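Long-range contacts in beta-fructofuranosidase (Bifidobacterium adolescentis, PDB 6NOB), which probably hydrolyses terminal beta-D-fructofuranoside residues of sugars such as sucrose: residues 273-277 with 378-382; 290-296 with 336-342; 386-392 with 404-410; 429-435 with 473-477. All coordinates share one frame; numbering follows the deposited sequence.

Contact 1. Residues 273-277 with 378-382; sequences ECGMG and DLFQV
Glu273 meets the strand 378-382 with its aliphatic part first: CB sits 3.2 Å from Leu379 O. Its CG lies anti to the backbone N (chi1 171°), and a bend at the next bond turns the carboxylate along the strand, where it works mainly through water. OE1 accepts from water 1, which also donates to Asp378 OD1 and so sits between two acidic groups that do not touch directly. Arg448 forms a salt bridge with the same OE1 and probably offsets that concentration of negative charge. OE2 turns back on its own loop and accepts from Gly275 N at 2.8 Å, the donor standing above the carboxylate plane; water 2 links it, weakly on this side, to Gln381 N. Met276 then lies across the strand, SD 3.8 Å from Phe380 CA and CE 4.0 Å from Leu379 CD2, with its CG against the chain of Gln381. At Gly277 the amide of Gln381 reads the backbone twice: OE1 accepts from Gly277 N at 2.8 Å, while NE2 donates to Gly277 O at 2.9 Å, nearly straight (169°) and in the amide plane. NE2 also bonds Thr386 OG1, which helps fix the flip of the amide. Here the loop leaving strand 268-273 of one sheet is clasped to a strand of the next, a joint between adjacent blades of the five-bladed beta-propeller of family 32 enzymes.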
# COMPACT_ATOMS: atom_id res chain seq x y z
N GLU A 273 2.81 -16.25 -7.79
CA GLU A 273 2.11 -17.13 -6.86
C GLU A 273 2.56 -18.56 -7.11
O GLU A 273 2.47 -19.06 -8.23
CB GLU A 273 0.60 -17.02 -7.04
CG GLU A 273 -0.19 -18.06 -6.25
CD GLU A 273 0.06 -17.97 -4.76
OE1 GLU A 273 0.15 -16.83 -4.24
OE2 GLU A 273 0.16 -19.03 -4.11
N CYS A 274 3.03 -19.22 -6.05
CA CYS A 274 3.59 -20.56 -6.20
C CYS A 274 2.76 -21.64 -5.54
O CYS A 274 3.06 -22.83 -5.74
CB CYS A 274 5.02 -20.59 -5.63
SG CYS A 274 6.17 -19.58 -6.55
N GLY A 275 1.73 -21.29 -4.77
CA GLY A 275 1.02 -22.26 -3.97
C GLY A 275 -0.36 -22.66 -4.47
O GLY A 275 -1.16 -23.20 -3.70
N MET A 276 -0.64 -22.42 -5.75
CA MET A 276 -1.94 -22.77 -6.31
C MET A 276 -1.93 -24.20 -6.87
O MET A 276 -0.89 -24.83 -7.02
CB MET A 276 -2.36 -21.78 -7.39
CG MET A 276 -2.80 -20.44 -6.88
SD MET A 276 -3.43 -19.37 -8.19
CE MET A 276 -1.96 -19.16 -9.18
N GLY A 277 -3.13 -24.69 -7.18
CA GLY A 277 -3.30 -26.01 -7.74
C GLY A 277 -4.49 -26.10 -8.67
O GLY A 277 -5.05 -25.07 -9.07
N ASP A 378 -3.24 -9.57 -8.41
CA ASP A 378 -2.91 -10.67 -7.52
C ASP A 378 -3.79 -11.85 -7.90
O ASP A 378 -4.96 -11.68 -8.25
CB ASP A 378 -3.11 -10.30 -6.05
CG ASP A 378 -2.24 -11.12 -5.11
OD1 ASP A 378 -1.74 -12.18 -5.54
OD2 ASP A 378 -2.05 -10.69 -3.95
N LEU A 379 -3.21 -13.05 -7.85
CA LEU A 379 -3.92 -14.28 -8.19
C LEU A 379 -3.52 -15.34 -7.18
O LEU A 379 -2.33 -15.67 -7.07
CB LEU A 379 -3.62 -14.73 -9.62
CG LEU A 379 -4.43 -15.91 -10.15
CD1 LEU A 379 -5.89 -15.52 -10.34
CD2 LEU A 379 -3.83 -16.42 -11.45
N PHE A 380 -4.49 -15.86 -6.44
CA PHE A 380 -4.21 -16.85 -5.41
C PHE A 380 -5.45 -17.72 -5.22
O PHE A 380 -6.50 -17.47 -5.81
CB PHE A 380 -3.81 -16.18 -4.10
CG PHE A 380 -4.81 -15.17 -3.60
CD1 PHE A 380 -5.85 -15.55 -2.78
CD2 PHE A 380 -4.71 -13.84 -3.97
CE1 PHE A 380 -6.78 -14.63 -2.33
CE2 PHE A 380 -5.63 -12.90 -3.52
CZ PHE A 380 -6.66 -13.30 -2.70
N GLN A 381 -5.30 -18.74 -4.39
CA GLN A 381 -6.39 -19.64 -4.05
C GLN A 381 -6.55 -19.69 -2.53
O GLN A 381 -5.56 -19.75 -1.80
CB GLN A 381 -6.16 -21.04 -4.60
CG GLN A 381 -6.37 -21.12 -6.10
CD GLN A 381 -5.89 -22.42 -6.70
OE1 GLN A 381 -5.24 -23.22 -6.03
NE2 GLN A 381 -6.21 -22.63 -7.97
N VAL A 382 -7.80 -19.65 -2.08
CA VAL A 382 -8.10 -19.73 -0.65
C VAL A 382 -9.45 -20.42 -0.48
O VAL A 382 -10.38 -20.19 -1.25
CB VAL A 382 -8.07 -18.33 0.00
CG1 VAL A 382 -9.27 -17.49 -0.42
CG2 VAL A 382 -8.00 -18.45 1.51
O HOH W 1 -0.19 -14.12 -4.20
O HOH W 2 -2.51 -19.46 -3.40

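Contact 2. Residues 290-296 with 336-342; sequences TATNLPV and ATVPAMT
Ala340 N donates to Thr292 O at 2.9 Å in an almost straight bond (176°), although it stands above the carbonyl plane. The return bond, Thr292 N to Ala340 O, closes the ring, and a similar pair joins Leu294 to Val338. At one end Thr290 and Thr342 also pair by backbone, the bond from Thr342 N to Thr290 O being weak, and their hydroxyls lie 2.8 Å apart, OG1 to OG1, over the same face. Thr292 shares that face but turns its hydroxyl away: with OG1 opposite the backbone N (chi1 -173°) it reaches Asp266 O, leaving the methyl CG2 to pack 3.6 Å from Thr342 CG2. This is an antiparallel pair, strands 285-295 and 337-347, in the middle of a propeller blade, with strand 357-365 on the far side of the second. Pro339 and Pro295 both occupy non-hydrogen-bonded positions, where the lack of an N-H costs this pairing nothing. Along the same face as the threonines, Leu294 lays CD1 3.8 Å from Ala340 CB and also against Thr342 CG2. On the other side, Met341 and Ala291 pack on Tyr374 and Pro377. Beyond Pro295 the chain turns, yet Val296 N still reaches Ala336 O at 2.9 Å, while its CG1 meets Val338 CG1 at 3.9 Å and its CG2 rests near Ala336 O. A glycine in place of Val296 would probably leave Val338 CG1 without this apolar neighbour and let the end of the pair flex.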
# COMPACT_ATOMS: atom_id res chain seq x y z
N THR A 290 0.47 -9.93 -14.31
CA THR A 290 0.90 -8.56 -14.51
C THR A 290 -0.31 -7.73 -14.94
O THR A 290 -1.27 -8.26 -15.50
CB THR A 290 2.02 -8.45 -15.56
OG1 THR A 290 1.78 -9.39 -16.62
CG2 THR A 290 3.37 -8.76 -14.92
N ALA A 291 -0.25 -6.44 -14.65
CA ALA A 291 -1.35 -5.52 -14.93
C ALA A 291 -1.07 -4.78 -16.23
O ALA A 291 -0.04 -4.12 -16.37
CB ALA A 291 -1.52 -4.53 -13.78
N THR A 292 -1.99 -4.90 -17.19
CA THR A 292 -1.88 -4.20 -18.46
C THR A 292 -3.28 -4.07 -19.07
O THR A 292 -4.29 -4.25 -18.39
CB THR A 292 -0.92 -4.93 -19.41
OG1 THR A 292 -0.72 -4.14 -20.58
CG2 THR A 292 -1.49 -6.29 -19.81
N ASN A 293 -3.33 -3.74 -20.36
CA ASN A 293 -4.56 -3.72 -21.13
C ASN A 293 -4.29 -4.37 -22.48
O ASN A 293 -3.17 -4.36 -22.97
CB ASN A 293 -5.11 -2.29 -21.31
CG ASN A 293 -4.06 -1.33 -21.83
OD1 ASN A 293 -3.38 -0.65 -21.06
ND2 ASN A 293 -3.93 -1.25 -23.15
N LEU A 294 -5.34 -4.94 -23.07
CA LEU A 294 -5.21 -5.63 -24.34
C LEU A 294 -6.28 -5.14 -25.30
O LEU A 294 -7.33 -4.65 -24.88
CB LEU A 294 -5.32 -7.15 -24.16
CG LEU A 294 -4.14 -7.81 -23.44
CD1 LEU A 294 -4.43 -9.28 -23.14
CD2 LEU A 294 -2.86 -7.67 -24.25
N PRO A 295 -6.03 -5.24 -26.61
CA PRO A 295 -7.06 -4.85 -27.58
C PRO A 295 -8.30 -5.73 -27.44
O PRO A 295 -8.19 -6.96 -27.33
CB PRO A 295 -6.38 -5.05 -28.94
CG PRO A 295 -4.92 -5.10 -28.65
CD PRO A 295 -4.78 -5.65 -27.27
N VAL A 296 -9.47 -5.10 -27.45
CA VAL A 296 -10.71 -5.85 -27.35
C VAL A 296 -10.89 -6.78 -28.54
O VAL A 296 -11.66 -7.75 -28.46
CB VAL A 296 -11.92 -4.90 -27.20
CG1 VAL A 296 -11.75 -4.01 -25.97
CG2 VAL A 296 -12.10 -4.06 -28.46
N ALA A 336 -10.64 0.94 -27.55
CA ALA A 336 -10.02 -0.18 -28.22
C ALA A 336 -9.40 -1.19 -27.26
O ALA A 336 -9.02 -2.28 -27.70
CB ALA A 336 -8.93 0.31 -29.19
N THR A 337 -9.29 -0.86 -25.98
CA THR A 337 -8.60 -1.70 -25.01
C THR A 337 -9.51 -2.05 -23.85
O THR A 337 -10.55 -1.41 -23.62
CB THR A 337 -7.33 -1.01 -24.48
OG1 THR A 337 -7.70 0.17 -23.76
CG2 THR A 337 -6.40 -0.64 -25.62
N VAL A 338 -9.11 -3.08 -23.11
CA VAL A 338 -9.81 -3.55 -21.92
C VAL A 338 -8.75 -3.94 -20.89
O VAL A 338 -7.72 -4.53 -21.26
CB VAL A 338 -10.75 -4.72 -22.25
CG1 VAL A 338 -10.00 -5.80 -23.03
CG2 VAL A 338 -11.38 -5.29 -20.99
N PRO A 339 -8.93 -3.62 -19.61
CA PRO A 339 -7.95 -4.04 -18.60
C PRO A 339 -7.83 -5.56 -18.56
O PRO A 339 -8.82 -6.28 -18.60
CB PRO A 339 -8.53 -3.49 -17.30
CG PRO A 339 -9.39 -2.34 -17.72
CD PRO A 339 -9.97 -2.74 -19.04
N ALA A 340 -6.59 -6.04 -18.50
CA ALA A 340 -6.32 -7.47 -18.53
C ALA A 340 -5.19 -7.82 -17.57
O ALA A 340 -4.24 -7.04 -17.40
CB ALA A 340 -5.96 -7.94 -19.94
N MET A 341 -5.30 -8.99 -16.96
CA MET A 341 -4.23 -9.58 -16.16
C MET A 341 -3.51 -10.59 -17.04
O MET A 341 -3.99 -11.71 -17.25
CB MET A 341 -4.77 -10.24 -14.90
CG MET A 341 -5.18 -9.28 -13.83
SD MET A 341 -5.55 -10.16 -12.30
CE MET A 341 -6.39 -8.86 -11.39
N THR A 342 -2.35 -10.20 -17.56
CA THR A 342 -1.57 -11.09 -18.41
C THR A 342 -0.79 -12.07 -17.56
O THR A 342 -0.05 -11.68 -16.65
CB THR A 342 -0.65 -10.27 -19.31
OG1 THR A 342 -0.15 -9.14 -18.59
CG2 THR A 342 -1.40 -9.81 -20.55

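Contact 3. Residues 386-392 with 404-410; sequences TVAVGAL and QVRWYAG
Ala388 O receives Tyr408 N at 2.6 Å, and the edge of the Tyr408 ring closes on the same oxygen, CD1 3.2 Å away and near the ring plane. Ala388 N bonds Tyr408 O in return, so two backbone bonds hold this pair while Ala388 CB touches CD1. The same reciprocal bonding ties Thr386 to Gly410 and Gly390 to Arg406; a last, weak bond from Leu392 N to Gln404 O ends the run. Between these pairs, on the other face, the valines mesh: Val389 CG1 meets Val405 CG1 at 3.6 Å. Both of those methyls lie opposite their own backbone N (chi1 179° and 172°), while Val389 CG2 turns to Trp407 CB and Val405 CG2 to Ala391 CB, 3.8 Å away. The two strands, 385-396 and 405-415, form a beta hairpin within a propeller blade, flanked by strand 377-382 before it and strand 418-428 after it. Phe380 covers Val387 and Val389 from the earlier strand. On the Tyr408 face, the tyrosine runs beside the strand toward Leu392, its OH 4.2 Å from Leu392 CD2, and that hydroxyl is bonded by both Asp365 and Tyr374. A phenylalanine in place of Tyr408 would keep the ring edge but would probably leave Asp365 and Tyr374 without their shared partner in a buried place. Arg406, carried on the same face, extends away from the hairpin to a cation-pi contact with Trp428; Asp365 also touches its chain.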
# COMPACT_ATOMS: atom_id res chain seq x y z
N THR A 386 -10.31 -19.96 -6.54
CA THR A 386 -9.32 -19.06 -7.11
C THR A 386 -9.85 -17.63 -7.08
O THR A 386 -10.99 -17.38 -7.46
CB THR A 386 -8.98 -19.47 -8.55
OG1 THR A 386 -8.39 -20.78 -8.55
CG2 THR A 386 -8.00 -18.48 -9.17
N VAL A 387 -9.00 -16.70 -6.64
CA VAL A 387 -9.39 -15.30 -6.48
C VAL A 387 -8.39 -14.42 -7.22
O VAL A 387 -7.17 -14.58 -7.06
CB VAL A 387 -9.45 -14.90 -4.99
CG1 VAL A 387 -9.85 -13.44 -4.86
CG2 VAL A 387 -10.41 -15.80 -4.23
N ALA A 388 -8.90 -13.50 -8.02
CA ALA A 388 -8.10 -12.45 -8.64
C ALA A 388 -8.50 -11.10 -8.05
O ALA A 388 -9.69 -10.84 -7.82
CB ALA A 388 -8.26 -12.42 -10.16
N VAL A 389 -7.50 -10.26 -7.79
CA VAL A 389 -7.70 -8.94 -7.19
C VAL A 389 -6.91 -7.92 -8.01
O VAL A 389 -5.74 -8.15 -8.33
CB VAL A 389 -7.25 -8.91 -5.72
CG1 VAL A 389 -7.44 -7.53 -5.13
CG2 VAL A 389 -8.01 -9.95 -4.90
N GLY A 390 -7.56 -6.81 -8.36
CA GLY A 390 -6.90 -5.78 -9.15
C GLY A 390 -7.65 -4.47 -9.08
O GLY A 390 -8.85 -4.43 -8.78
N ALA A 391 -6.93 -3.39 -9.36
CA ALA A 391 -7.47 -2.04 -9.29
C ALA A 391 -7.71 -1.49 -10.69
O ALA A 391 -6.97 -1.79 -11.64
CB ALA A 391 -6.51 -1.12 -8.53
N LEU A 392 -8.76 -0.68 -10.82
CA LEU A 392 -9.23 -0.18 -12.11
C LEU A 392 -8.85 1.29 -12.25
O LEU A 392 -9.45 2.16 -11.60
CB LEU A 392 -10.73 -0.38 -12.24
CG LEU A 392 -11.16 -1.85 -12.20
CD1 LEU A 392 -12.66 -1.98 -11.99
CD2 LEU A 392 -10.72 -2.56 -13.47
N GLN A 404 -11.43 1.96 -7.53
CA GLN A 404 -11.69 0.91 -6.56
C GLN A 404 -10.92 -0.36 -6.91
O GLN A 404 -10.59 -0.61 -8.08
CB GLN A 404 -13.19 0.61 -6.50
CG GLN A 404 -14.00 1.68 -5.81
CD GLN A 404 -13.94 1.55 -4.30
OE1 GLN A 404 -12.96 1.95 -3.67
NE2 GLN A 404 -14.99 0.98 -3.72
N VAL A 405 -10.64 -1.17 -5.89
CA VAL A 405 -9.97 -2.45 -6.06
C VAL A 405 -11.04 -3.54 -6.09
O VAL A 405 -11.84 -3.65 -5.16
CB VAL A 405 -8.95 -2.69 -4.93
CG1 VAL A 405 -8.41 -4.11 -5.00
CG2 VAL A 405 -7.82 -1.68 -5.01
N ARG A 406 -11.05 -4.33 -7.16
CA ARG A 406 -12.07 -5.35 -7.37
C ARG A 406 -11.49 -6.74 -7.15
O ARG A 406 -10.34 -7.01 -7.52
CB ARG A 406 -12.64 -5.25 -8.79
CG ARG A 406 -13.90 -6.07 -9.02
CD ARG A 406 -14.78 -5.45 -10.10
NE ARG A 406 -16.14 -5.97 -10.03
CZ ARG A 406 -17.10 -5.47 -9.26
NH1 ARG A 406 -16.84 -4.42 -8.49
NH2 ARG A 406 -18.31 -6.01 -9.26
N TRP A 407 -12.28 -7.61 -6.53
CA TRP A 407 -11.93 -9.03 -6.43
C TRP A 407 -12.87 -9.85 -7.30
O TRP A 407 -14.03 -9.51 -7.50
CB TRP A 407 -11.99 -9.53 -4.97
CG TRP A 407 -13.33 -9.43 -4.28
CD1 TRP A 407 -13.73 -8.46 -3.42
CD2 TRP A 407 -14.42 -10.36 -4.38
NE1 TRP A 407 -15.01 -8.71 -2.98
CE2 TRP A 407 -15.46 -9.87 -3.56
CE3 TRP A 407 -14.63 -11.54 -5.10
CZ2 TRP A 407 -16.68 -10.53 -3.42
CZ3 TRP A 407 -15.85 -12.19 -4.96
CH2 TRP A 407 -16.86 -11.68 -4.13
N TYR A 408 -12.33 -10.95 -7.83
CA TYR A 408 -13.06 -11.86 -8.71
C TYR A 408 -12.80 -13.28 -8.24
O TYR A 408 -11.64 -13.70 -8.17
CB TYR A 408 -12.64 -11.70 -10.17
CG TYR A 408 -12.43 -10.27 -10.65
CD1 TYR A 408 -11.29 -9.55 -10.29
CD2 TYR A 408 -13.35 -9.65 -11.49
CE1 TYR A 408 -11.09 -8.26 -10.73
CE2 TYR A 408 -13.16 -8.36 -11.94
CZ TYR A 408 -12.03 -7.67 -11.56
OH TYR A 408 -11.83 -6.38 -12.00
N ALA A 409 -13.85 -14.03 -7.95
CA ALA A 409 -13.73 -15.38 -7.41
C ALA A 409 -14.37 -16.38 -8.36
O ALA A 409 -15.43 -16.13 -8.93
CB ALA A 409 -14.38 -15.49 -6.03
N GLY A 410 -13.71 -17.53 -8.53
CA GLY A 410 -14.23 -18.54 -9.42
C GLY A 410 -13.29 -19.72 -9.54
O GLY A 410 -12.48 -19.97 -8.65

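Contact 4. Residues 429-435 with 473-477; sequences CDFGTGY and SLPRE
Tyr435 and Arg476 meet because each reaches out from its own strand: the tyrosine ring stands opposite its backbone N (chi1 179°), and the arginine runs extended from CG to NE, bringing its flat end over the ring. The result is a cation-pi stack combined with a salt bridge, where the loop from strand 418-428 enters the next propeller blade, close to strands 591-596 and 601-606 of the C-terminal beta-sandwich typical of this family. Guanidinium and ring are parallel within 1°, their centres 4.1 Å apart and offset, so that NH1 lies over the rim near CZ. Asp430 approaches the guanidinium end-on. Its OD2 takes both NH1, at 3.1 Å, and NH2, at 3.2 Å, in the plane of the guanidinium, and therefore hangs over the same ring face. The bond from NH1 uses the anti lone pair. Ser604 OG is also hydrogen-bonded to OD2, while Glu593 forms a second salt bridge with NH2; two acids around one buried guanidinium would be expected to keep it charged. The other carboxylate oxygen, OD1, accepts from Gly432 N at 3.0 Å, an Asx turn that fixes the rotation of the group it presents to the arginine. NH1 has a further link through water 3 to Cys429 O. Ser473 comes to the edge of the tyrosine instead, its CB 3.6 Å from CE1, and its OG accepts from Gly452 N. In the ring plane, water 4 bridges the two hydroxyls, 2.8 Å from Tyr435 OH and 2.6 Å from Ser473 OG.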
# COMPACT_ATOMS: atom_id res chain seq x y z
N CYS A 429 -13.32 -4.78 -2.83
CA CYS A 429 -12.66 -5.18 -1.59
C CYS A 429 -12.98 -4.24 -0.44
O CYS A 429 -12.96 -4.66 0.72
CB CYS A 429 -11.14 -5.22 -1.78
SG CYS A 429 -10.52 -6.46 -2.94
N ASP A 430 -13.28 -2.98 -0.74
CA ASP A 430 -13.44 -1.95 0.29
C ASP A 430 -14.44 -0.92 -0.23
O ASP A 430 -14.20 -0.30 -1.27
CB ASP A 430 -12.10 -1.30 0.62
CG ASP A 430 -12.15 -0.49 1.90
OD1 ASP A 430 -12.80 0.57 1.91
OD2 ASP A 430 -11.53 -0.93 2.90
N PHE A 431 -15.54 -0.73 0.50
CA PHE A 431 -16.61 0.14 0.03
C PHE A 431 -16.40 1.60 0.41
O PHE A 431 -17.31 2.42 0.19
CB PHE A 431 -17.97 -0.37 0.51
CG PHE A 431 -18.22 -0.22 2.00
CD1 PHE A 431 -18.71 0.97 2.52
CD2 PHE A 431 -18.03 -1.29 2.86
CE1 PHE A 431 -18.96 1.11 3.87
CE2 PHE A 431 -18.29 -1.16 4.22
CZ PHE A 431 -18.75 0.04 4.73
N GLY A 432 -15.24 1.95 0.95
CA GLY A 432 -14.91 3.35 1.18
C GLY A 432 -14.23 3.96 -0.03
O GLY A 432 -14.67 3.75 -1.17
N THR A 433 -13.15 4.71 0.18
CA THR A 433 -12.36 5.24 -0.92
C THR A 433 -10.91 5.39 -0.48
O THR A 433 -10.63 5.71 0.68
CB THR A 433 -12.91 6.57 -1.44
OG1 THR A 433 -12.16 6.97 -2.60
CG2 THR A 433 -12.80 7.66 -0.37
N GLY A 434 -10.00 5.15 -1.42
CA GLY A 434 -8.59 5.33 -1.17
C GLY A 434 -7.85 4.10 -0.69
O GLY A 434 -6.62 4.15 -0.55
N TYR A 435 -8.57 3.01 -0.41
CA TYR A 435 -7.93 1.73 -0.13
C TYR A 435 -7.45 1.16 -1.45
O TYR A 435 -8.25 0.72 -2.28
CB TYR A 435 -8.92 0.79 0.57
CG TYR A 435 -8.38 -0.58 0.88
CD1 TYR A 435 -7.60 -0.80 2.01
CD2 TYR A 435 -8.68 -1.66 0.07
CE1 TYR A 435 -7.11 -2.06 2.31
CE2 TYR A 435 -8.21 -2.93 0.36
CZ TYR A 435 -7.42 -3.12 1.48
OH TYR A 435 -6.94 -4.38 1.77
N SER A 473 -2.92 0.02 5.38
CA SER A 473 -4.06 -0.50 6.11
C SER A 473 -3.58 -1.41 7.25
O SER A 473 -2.41 -1.78 7.35
CB SER A 473 -4.97 -1.27 5.15
OG SER A 473 -4.39 -2.51 4.78
N LEU A 474 -4.51 -1.74 8.14
CA LEU A 474 -4.18 -2.81 9.06
C LEU A 474 -4.30 -4.15 8.34
O LEU A 474 -5.21 -4.33 7.52
CB LEU A 474 -5.10 -2.78 10.28
CG LEU A 474 -4.90 -1.59 11.24
CD1 LEU A 474 -6.01 -1.52 12.27
CD2 LEU A 474 -3.54 -1.67 11.92
N PRO A 475 -3.38 -5.09 8.59
CA PRO A 475 -3.37 -6.33 7.80
C PRO A 475 -4.66 -7.12 7.96
O PRO A 475 -5.14 -7.36 9.07
CB PRO A 475 -2.16 -7.10 8.36
CG PRO A 475 -1.88 -6.47 9.70
CD PRO A 475 -2.30 -5.04 9.58
N ARG A 476 -5.23 -7.53 6.83
CA ARG A 476 -6.49 -8.25 6.79
C ARG A 476 -6.28 -9.69 6.35
O ARG A 476 -5.49 -9.96 5.44
CB ARG A 476 -7.48 -7.55 5.85
CG ARG A 476 -7.85 -6.15 6.29
CD ARG A 476 -8.68 -5.43 5.24
NE ARG A 476 -8.78 -4.00 5.54
CZ ARG A 476 -9.46 -3.13 4.80
NH1 ARG A 476 -10.10 -3.54 3.71
NH2 ARG A 476 -9.50 -1.85 5.14
N GLU A 477 -6.99 -10.61 7.00
CA GLU A 477 -7.00 -12.00 6.60
C GLU A 477 -8.15 -12.23 5.62
O GLU A 477 -9.24 -11.67 5.79
CB GLU A 477 -7.15 -12.92 7.82
CG GLU A 477 -7.10 -14.41 7.50
CD GLU A 477 -7.33 -15.29 8.72
OE1 GLU A 477 -7.22 -14.77 9.85
OE2 GLU A 477 -7.62 -16.49 8.54
O HOH W 3 -10.97 -5.80 2.16
O HOH W 4 -5.61 -4.72 4.17

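Overall arrangement
Contacts 2 and 3 are the buried strand pairings, each within one blade, held by ladders of backbone bonds with methyl groups packed on their faces. Contact 1 is only partly buried and joins the two blades at a loop, through a side-chain amide, a thioether and waters. Its strand 378-382 lies in the sheet of contact 3 and its loop leaves that of contact 2, while Met341 of contact 2 packs its CE against Val389 of contact 3. Contact 4, nearest the centre of the chain, is buried too but relies on charge and aromatic stacking; it touches contact 3 where Gln404 NE2 bonds Asp430 O. Contacts 2 and 4 do not touch.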